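Local coordinates for rhamnose ABC transporter, rhamnose-binding protein (Actinomyces odontolyticus ATCC 17982, PDB 5BQ3) that probably binds rhamnose or a related sugar and hands it to the membrane components of an ABC transporter for uptake, at residues A[272-277]-A[314-319]; A[139-144]-A[172-177]. All blocks are in the same frame, centred on the assembly; numbering follows the deposited sequence.

Contact 1. Residues A[272-277]-A[314-319]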
loop_
_atom_site.group_PDB
_atom_site.type_symbol
_atom_site.label_atom_id
_atom_site.label_comp_id
_atom_site.label_asym_id
_atom_site.label_seq_id
_atom_site.Cartn_x
_atom_site.Cartn_y
_atom_site.Cartn_z
ATOM N N ALA A 272 -2.629 -1.907 -9.037
ATOM C CA ALA A 272 -3.297 -2.775 -10.015
ATOM C C ALA A 272 -3.143 -4.261 -9.652
ATOM O O ALA A 272 -4.071 -5.043 -9.881
ATOM C CB ALA A 272 -2.736 -2.522 -11.404
ATOM N N GLN A 273 -1.976 -4.641 -9.082
ATOM C CA GLN A 273 -1.673 -6.007 -8.645
ATOM C C GLN A 273 -2.538 -6.405 -7.443
ATOM O O GLN A 273 -2.914 -7.571 -7.325
ATOM C CB GLN A 273 -0.189 -6.143 -8.283
ATOM C CG GLN A 273 0.767 -6.072 -9.469
ATOM C CD GLN A 273 2.206 -6.305 -9.070
ATOM O OE1 GLN A 273 2.702 -5.798 -8.055
ATOM N NE2 GLN A 273 2.924 -7.053 -9.887
ATOM N N LEU A 274 -2.842 -5.439 -6.552
ATOM C CA LEU A 274 -3.660 -5.645 -5.358
ATOM C C LEU A 274 -5.105 -6.016 -5.740
ATOM O O LEU A 274 -5.645 -6.973 -5.185
ATOM C CB LEU A 274 -3.626 -4.391 -4.463
ATOM C CG LEU A 274 -4.509 -4.394 -3.217
ATOM C CD1 LEU A 274 -3.910 -5.248 -2.116
ATOM C CD2 LEU A 274 -4.717 -2.999 -2.725
ATOM N N GLY A 275 -5.692 -5.274 -6.680
ATOM C CA GLY A 275 -7.037 -5.528 -7.185
ATOM C C GLY A 275 -7.115 -6.836 -7.949
ATOM O O GLY A 275 -8.123 -7.545 -7.868
ATOM N N TYR A 276 -6.026 -7.173 -8.672
ATOM C CA TYR A 276 -5.859 -8.393 -9.464
ATOM C C TYR A 276 -5.921 -9.640 -8.567
ATOM O O TYR A 276 -6.727 -10.530 -8.837
ATOM C CB TYR A 276 -4.527 -8.344 -10.244
ATOM C CG TYR A 276 -4.395 -9.382 -11.336
ATOM C CD1 TYR A 276 -4.797 -9.108 -12.640
ATOM C CD2 TYR A 276 -3.819 -10.623 -11.080
ATOM C CE1 TYR A 276 -4.674 -10.060 -13.651
ATOM C CE2 TYR A 276 -3.685 -11.581 -12.082
ATOM C CZ TYR A 276 -4.114 -11.296 -13.367
ATOM O OH TYR A 276 -3.978 -12.244 -14.353
ATOM N N VAL A 277 -5.094 -9.687 -7.497
ATOM C CA VAL A 277 -5.015 -10.792 -6.526
ATOM C C VAL A 277 -6.358 -10.935 -5.785
ATOM O O VAL A 277 -6.835 -12.058 -5.618
ATOM C CB VAL A 277 -3.817 -10.614 -5.539
ATOM C CG1 VAL A 277 -3.839 -11.652 -4.417
ATOM C CG2 VAL A 277 -2.483 -10.673 -6.279
ATOM N N VAL A 314 -3.359 -12.288 2.918
ATOM C CA VAL A 314 -2.607 -12.633 1.704
ATOM C C VAL A 314 -1.762 -11.409 1.313
ATOM O O VAL A 314 -2.304 -10.309 1.204
ATOM C CB VAL A 314 -3.540 -13.088 0.543
ATOM C CG1 VAL A 314 -2.740 -13.456 -0.704
ATOM C CG2 VAL A 314 -4.445 -14.246 0.967
ATOM N N VAL A 315 -0.444 -11.590 1.128
ATOM C CA VAL A 315 0.459 -10.499 0.738
ATOM C C VAL A 315 0.712 -10.603 -0.777
ATOM O O VAL A 315 1.076 -11.673 -1.271
ATOM C CB VAL A 315 1.778 -10.475 1.570
ATOM C CG1 VAL A 315 2.703 -9.346 1.125
ATOM C CG2 VAL A 315 1.491 -10.358 3.063
ATOM N N VAL A 316 0.502 -9.484 -1.505
ATOM C CA VAL A 316 0.691 -9.374 -2.959
ATOM C C VAL A 316 2.175 -9.628 -3.310
ATOM O O VAL A 316 2.458 -10.405 -4.222
ATOM C CB VAL A 316 0.179 -8.013 -3.520
ATOM C CG1 VAL A 316 0.424 -7.896 -5.023
ATOM C CG2 VAL A 316 -1.300 -7.813 -3.213
ATOM N N GLY A 317 3.091 -9.002 -2.570
ATOM C CA GLY A 317 4.523 -9.175 -2.781
ATOM C C GLY A 317 5.396 -8.157 -2.081
ATOM O O GLY A 317 4.924 -7.421 -1.209
ATOM N N ASP A 318 6.686 -8.121 -2.457
ATOM C CA ASP A 318 7.674 -7.191 -1.906
ATOM C C ASP A 318 7.457 -5.787 -2.492
ATOM O O ASP A 318 6.966 -5.689 -3.623
ATOM C CB ASP A 318 9.111 -7.681 -2.190
ATOM C CG ASP A 318 9.504 -9.006 -1.548
ATOM O OD1 ASP A 318 9.013 -9.303 -0.435
ATOM O OD2 ASP A 318 10.354 -9.715 -2.127
ATOM N N PRO A 319 7.794 -4.686 -1.765
ATOM C CA PRO A 319 7.585 -3.341 -2.337
ATOM C C PRO A 319 8.304 -3.136 -3.674
ATOM O O PRO A 319 9.411 -3.649 -3.874
ATOM C CB PRO A 319 8.143 -2.400 -1.260
ATOM C CG PRO A 319 8.104 -3.183 -0.005
ATOM C CD PRO A 319 8.363 -4.603 -0.403
#
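Gln273, Leu274 and Val277 on one side and Val314 and Val316 on the other make a buried, apolar contact where helix 271-287 lies against the edge strand 313-315 of the six-stranded parallel sheet and the chain just after it. Val316 sits in the middle, facing the helix near Leu274, with the two CA atoms 6.2 Å apart. Its CG1 stands anti to the backbone N (chi1 178°), and the two methyls divide the helix surface between them. CG1 touches Gln273 CB at 3.8 Å and lies 4.2 Å from Val277 CG2, while CG2 meets Leu274 CD1 at 3.8 Å, the Leu274 and Val316 side chains crossing at about a right angle. Gln273 thus adds the aliphatic root of its chain to the apolar surface; its CG lies beside its own backbone N (chi1 -70°), the chain beyond CG is extended, and the Gln273 side chain also touches Leu303. One turn further along the helix, Val277 CG1 approaches Val314 CG1 at 4.3 Å. Branched valines suit these places, since each offers two methyls close to the backbone and can fill a shallow interface without a long, flexible chain. An alanine at Val316 would probably open a gap between the helix and the chain at 314-316, leaving Leu274 CD1 and Val277 CG2 without their methyl partners. Ile129 of the neighbouring strand 127-130 touches Leu274, Val277, Val314 and Val316, extending the same apolar layer, and backbone hydrogen bonds to Phe128 and Asn130 hold the 314-316 backbone to that strand. A helix covering a parallel sheet through aliphatic side chains is the regular construction of an alpha/beta lobe, here one of the two lobes of the periplasmic binding protein fold.

Contact 2. Residues A[139-144]-A[172-177]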
loop_
_atom_site.group_PDB
_atom_site.type_symbol
_atom_site.label_atom_id
_atom_site.label_comp_id
_atom_site.label_asym_id
_atom_site.label_seq_id
_atom_site.Cartn_x
_atom_site.Cartn_y
_atom_site.Cartn_z
ATOM N N ILE A 139 12.732 -3.095 5.537
ATOM C CA ILE A 139 13.912 -3.751 4.960
ATOM C C ILE A 139 14.252 -3.078 3.623
ATOM O O ILE A 139 15.409 -2.703 3.419
ATOM C CB ILE A 139 13.694 -5.291 4.843
ATOM C CG1 ILE A 139 13.850 -5.956 6.227
ATOM C CG2 ILE A 139 14.647 -5.937 3.820
ATOM C CD1 ILE A 139 13.198 -7.338 6.389
ATOM N N THR A 140 13.239 -2.883 2.749
ATOM C CA THR A 140 13.366 -2.247 1.431
ATOM C C THR A 140 13.991 -0.861 1.580
ATOM O O THR A 140 14.960 -0.565 0.882
ATOM C CB THR A 140 11.998 -2.193 0.727
ATOM O OG1 THR A 140 11.473 -3.518 0.647
ATOM C CG2 THR A 140 12.070 -1.580 -0.675
HETATM N N MSE A 141 13.474 -0.046 2.521
HETATM C CA MSE A 141 13.958 1.302 2.807
HETATM C C MSE A 141 15.401 1.297 3.323
HETATM O O MSE A 141 16.216 2.051 2.792
HETATM C CB MSE A 141 13.031 2.008 3.783
HETATM C CG MSE A 141 11.693 2.335 3.139
HETATM SE SE MSE A 141 10.716 3.683 4.067
HETATM C CE MSE A 141 10.205 2.638 5.686
ATOM N N LEU A 142 15.738 0.411 4.287
ATOM C CA LEU A 142 17.104 0.275 4.806
ATOM C C LEU A 142 18.077 -0.172 3.714
ATOM O O LEU A 142 19.219 0.277 3.713
ATOM C CB LEU A 142 17.159 -0.717 5.970
ATOM C CG LEU A 142 16.626 -0.244 7.311
ATOM C CD1 LEU A 142 16.340 -1.425 8.198
ATOM C CD2 LEU A 142 17.592 0.712 7.990
ATOM N N ASP A 143 17.623 -1.044 2.784
ATOM C CA ASP A 143 18.421 -1.538 1.654
ATOM C C ASP A 143 18.777 -0.404 0.694
ATOM O O ASP A 143 19.911 -0.346 0.239
ATOM C CB ASP A 143 17.675 -2.651 0.895
ATOM C CG ASP A 143 17.919 -4.068 1.385
ATOM O OD1 ASP A 143 18.447 -4.229 2.506
ATOM O OD2 ASP A 143 17.565 -5.018 0.653
HETATM N N MSE A 144 17.806 0.488 0.394
HETATM C CA MSE A 144 17.976 1.651 -0.488
HETATM C C MSE A 144 18.888 2.691 0.164
HETATM O O MSE A 144 19.730 3.267 -0.523
HETATM C CB MSE A 144 16.617 2.280 -0.843
HETATM C CG MSE A 144 15.715 1.351 -1.667
HETATM SE SE MSE A 144 14.072 2.168 -2.315
HETATM C CE MSE A 144 13.233 2.641 -0.639
ATOM N N LYS A 172 9.982 1.467 13.759
ATOM C CA LYS A 172 10.349 0.525 14.826
ATOM C C LYS A 172 11.096 -0.690 14.246
ATOM O O LYS A 172 12.125 -1.072 14.803
ATOM C CB LYS A 172 9.112 0.086 15.640
ATOM C CG LYS A 172 9.381 -0.911 16.778
ATOM C CD LYS A 172 10.177 -0.325 17.947
ATOM C CE LYS A 172 10.638 -1.410 18.891
ATOM N NZ LYS A 172 11.632 -0.905 19.875
ATOM N N PHE A 173 10.612 -1.262 13.119
ATOM C CA PHE A 173 11.282 -2.391 12.458
ATOM C C PHE A 173 12.654 -1.957 11.937
ATOM O O PHE A 173 13.615 -2.718 12.043
ATOM C CB PHE A 173 10.430 -2.976 11.315
ATOM C CG PHE A 173 9.289 -3.888 11.708
ATOM C CD1 PHE A 173 9.531 -5.093 12.358
ATOM C CD2 PHE A 173 7.982 -3.585 11.350
ATOM C CE1 PHE A 173 8.477 -5.948 12.697
ATOM C CE2 PHE A 173 6.929 -4.440 11.687
ATOM C CZ PHE A 173 7.183 -5.615 12.359
HETATM N N MSE A 174 12.748 -0.711 11.422
HETATM C CA MSE A 174 13.988 -0.105 10.927
HETATM C C MSE A 174 15.018 0.030 12.049
HETATM O O MSE A 174 16.158 -0.394 11.871
HETATM C CB MSE A 174 13.707 1.264 10.295
HETATM C CG MSE A 174 13.368 1.182 8.815
HETATM SE SE MSE A 174 13.223 2.930 7.980
HETATM C CE MSE A 174 15.082 3.528 8.154
ATOM N N GLU A 175 14.598 0.570 13.216
ATOM C CA GLU A 175 15.429 0.775 14.409
ATOM C C GLU A 175 15.920 -0.558 14.987
ATOM O O GLU A 175 17.066 -0.636 15.433
ATOM C CB GLU A 175 14.662 1.571 15.481
ATOM C CG GLU A 175 14.506 3.048 15.148
ATOM C CD GLU A 175 13.688 3.862 16.131
ATOM O OE1 GLU A 175 12.471 3.599 16.263
ATOM O OE2 GLU A 175 14.260 4.795 16.741
ATOM N N ASP A 176 15.065 -1.598 14.964
ATOM C CA ASP A 176 15.380 -2.945 15.446
ATOM C C ASP A 176 16.429 -3.628 14.557
ATOM O O ASP A 176 17.303 -4.323 15.072
ATOM C CB ASP A 176 14.107 -3.816 15.508
ATOM C CG ASP A 176 13.085 -3.435 16.568
ATOM O OD1 ASP A 176 13.477 -2.807 17.582
ATOM O OD2 ASP A 176 11.896 -3.795 16.402
ATOM N N GLU A 177 16.327 -3.434 13.226
ATOM C CA GLU A 177 17.230 -4.000 12.222
ATOM C C GLU A 177 18.614 -3.354 12.283
ATOM O O GLU A 177 19.609 -4.045 12.075
ATOM C CB GLU A 177 16.640 -3.844 10.816
ATOM C CG GLU A 177 15.569 -4.866 10.465
ATOM C CD GLU A 177 16.043 -6.270 10.140
ATOM O OE1 GLU A 177 17.182 -6.427 9.645
ATOM O OE2 GLU A 177 15.251 -7.217 10.345
#
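Helices 139-144 and 172-177 cross at -55°, their axes 9.8 Å apart at closest approach, and the backbones come nearest at Leu142 and Met174, whose CA atoms are 6.9 Å apart. Met174, like Met141 a selenomethionine in this crystal, lies between two side chains of the facing helix. It slides past Leu142 in the opposite direction: the two CG atoms are 3.9 Å apart, and Leu142 CD2 reaches Met174 CE at 3.8 Å. Its SE meets the methyl CE of Met141, also at 3.8 Å, the two chains crossing at about a right angle. Long, unbranched methionines suit this spacing because each can bend at its last torsion (chi3 65° in Met174) to lay its end against a neighbour. The second branch of Leu142, CD1, rests on Glu177 CB at 3.6 Å. Glu177 bends after that (chi2 -75°), and its buried carboxylate has polar mates: OE2 forms a salt bridge with Lys135, and OE1 accepts a hydrogen bond from Asn181. Ile139 CD1 only just approaches the same group, 4.5 Å from Glu177 OE2. Ala138, one turn before Leu142 on the same helix, also touches Met174. No hydrogen bond joins the two segments directly, so the direct contact rests on apolar packing, while the Glu177 to Lys135 salt bridge supplies a charged link between helices 165-180 and 134-149 and probably helps to keep the buried carboxylate ionised.

Contact 2 comes first along the chain and contact 1 follows in series, their centres about 21 Å apart. They belong to different lobes: contact 1 to the one built on the six-stranded sheet, contact 2 to the helices beside the four-stranded sheet, where 165-180 joins the parallel strands 153-159 and 187-194. The two nevertheless meet, because 314-319 runs on from the first lobe to the second, and there Pro319 CG packs against Thr140 OG1 of helix 134-149 at 3.4 Å. In periplasmic binding proteins such lobe-to-lobe crossings form the hinge, so 314-319 is probably part of it, consistent with two lobes that would close on a ligand, probably a sugar, while each keeps its own packing.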